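Local coordinates for protein KauB (Pseudomonas aeruginosa PAO1, PDB 6B4R) that oxidises aminoaldehydes, with a broad aldehyde specificity, as a member of the NAD(P)+-dependent aldehyde dehydrogenase family, at the interface of chains A and B. Coordinates in Å, arbitrary orientation; residue numbers count along the deposited sequence, not the author numbering. Chains: chain A/B, KauB.

The interface of chains A and B. Residues chain A 436-438, 441-442, 455; chain B 436-438, 441-442.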
# COMPACT_ATOMS: atom_id res chain seq x y z
N SER A 436 -18.31 -15.76 21.90
CA SER A 436 -16.97 -15.97 22.41
C SER A 436 -16.22 -16.99 21.55
O SER A 436 -15.02 -17.21 21.73
CB SER A 436 -17.01 -16.44 23.86
OG SER A 436 -17.66 -17.70 23.97
N ASN A 437 -16.94 -17.61 20.62
CA ASN A 437 -16.37 -18.62 19.75
C ASN A 437 -15.57 -18.02 18.60
O ASN A 437 -16.07 -17.16 17.87
CB ASN A 437 -17.47 -19.54 19.21
CG ASN A 437 -16.91 -20.70 18.40
OD1 ASN A 437 -16.79 -20.63 17.18
ND2 ASN A 437 -16.56 -21.77 19.10
N LEU A 438 -14.33 -18.48 18.43
CA LEU A 438 -13.44 -17.95 17.40
C LEU A 438 -13.99 -18.13 15.99
O LEU A 438 -14.12 -17.17 15.24
CB LEU A 438 -12.05 -18.60 17.51
CG LEU A 438 -11.03 -18.19 16.45
CD1 LEU A 438 -10.69 -16.72 16.57
CD2 LEU A 438 -9.78 -19.04 16.54
N ALA A 441 -17.49 -16.30 15.32
CA ALA A 441 -17.36 -14.85 15.23
C ALA A 441 -16.89 -14.41 13.85
O ALA A 441 -17.46 -13.49 13.25
CB ALA A 441 -16.41 -14.33 16.30
N HIS A 442 -15.85 -15.06 13.33
CA HIS A 442 -15.28 -14.68 12.04
C HIS A 442 -16.15 -15.07 10.85
O HIS A 442 -16.39 -14.26 9.96
CB HIS A 442 -13.87 -15.26 11.89
CG HIS A 442 -12.83 -14.53 12.70
ND1 HIS A 442 -12.36 -13.29 12.35
CD2 HIS A 442 -12.20 -14.87 13.85
CE1 HIS A 442 -11.47 -12.89 13.24
NE2 HIS A 442 -11.36 -13.83 14.17
N VAL A 455 -17.87 -6.87 16.57
CA VAL A 455 -17.87 -8.12 17.31
C VAL A 455 -17.62 -7.87 18.79
O VAL A 455 -16.63 -7.25 19.17
CB VAL A 455 -16.79 -9.09 16.78
CG1 VAL A 455 -16.85 -10.41 17.53
CG2 VAL A 455 -16.98 -9.32 15.28
N SER B 436 -10.65 -22.46 21.02
CA SER B 436 -11.87 -22.06 20.33
C SER B 436 -12.35 -20.70 20.81
O SER B 436 -13.31 -20.15 20.27
CB SER B 436 -12.96 -23.11 20.52
OG SER B 436 -13.26 -23.27 21.89
N ASN B 437 -11.69 -20.17 21.83
CA ASN B 437 -12.05 -18.87 22.39
C ASN B 437 -11.48 -17.72 21.57
O ASN B 437 -10.27 -17.66 21.31
CB ASN B 437 -11.58 -18.77 23.84
CG ASN B 437 -12.03 -17.49 24.51
OD1 ASN B 437 -11.28 -16.51 24.59
ND2 ASN B 437 -13.27 -17.48 25.01
N LEU B 438 -12.35 -16.80 21.15
CA LEU B 438 -11.96 -15.67 20.31
C LEU B 438 -10.86 -14.81 20.94
O LEU B 438 -9.78 -14.65 20.37
CB LEU B 438 -13.19 -14.80 20.00
CG LEU B 438 -12.94 -13.48 19.26
CD1 LEU B 438 -12.44 -13.74 17.85
CD2 LEU B 438 -14.20 -12.63 19.24
N ALA B 441 -7.47 -16.67 21.71
CA ALA B 441 -6.73 -16.98 20.49
C ALA B 441 -5.93 -15.77 19.99
O ALA B 441 -4.73 -15.88 19.73
CB ALA B 441 -7.68 -17.46 19.40
N HIS B 442 -6.59 -14.62 19.88
CA HIS B 442 -5.96 -13.42 19.35
C HIS B 442 -4.95 -12.79 20.31
O HIS B 442 -3.88 -12.35 19.89
CB HIS B 442 -7.00 -12.38 18.93
CG HIS B 442 -7.72 -12.73 17.66
ND1 HIS B 442 -7.12 -12.65 16.43
CD2 HIS B 442 -8.99 -13.15 17.44
CE1 HIS B 442 -7.99 -13.01 15.50
NE2 HIS B 442 -9.13 -13.31 16.09
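The backbone N of A:Leu438 donates to the carbonyl O of B:Ser436 at 2.7 Å, and the two-fold returns the bond from the N of B:Leu438 to the O of A:Ser436 at 2.8 Å. Both are nearly straight (167° or more at the hydrogen), and the pair closes a short antiparallel bridge centred on A:Asn437 and B:Asn437. Each donor is the first amide of helix 438-447, so the partner's carbonyl caps an N-H that the helix itself does not use; the helix start may make it a somewhat stronger donor.

Next to this bridge the leucines meet. In both, CG stands anti to the backbone N (chi1 177° in A:Leu438), which carries the branches towards the other chain. The two side chains cross at about a right angle, with CD1 of A:Leu438 3.7 Å from CD1 of B:Leu438. The second branches diverge: CD2 of A:Leu438 packs on CB of B:Ala441 at 3.9 Å. CD2 of B:Leu438 lies 3.9 Å from CG1 of A:Val455 and also packs on A:Ala441. CD1 of A:Leu438 sits in plane at the edge of the A:His442 ring and 3.8 Å from NE2 of B:His442, linking the apolar and polar halves.

One helical turn further on, A:His442 and B:His442 reach tip to tip, their NE2 atoms hydrogen-bonded at 3.0 Å. Each NE2 lies in the plane of the opposite ring, at its edge, yet the rings are turned about 54° to each other. Which ring donates is not decided; one donating and the other accepting would probably break the two-fold locally.

This two-fold patch, part of a larger interface, probably helps hold two subunits of the four-chain assembly together. It joins the N-terminal ends of both helices 438-447, each entered from strand 430-434, with strand 452-455 alongside, about 28 Å from its centre to the predicted active-site A:Glu267.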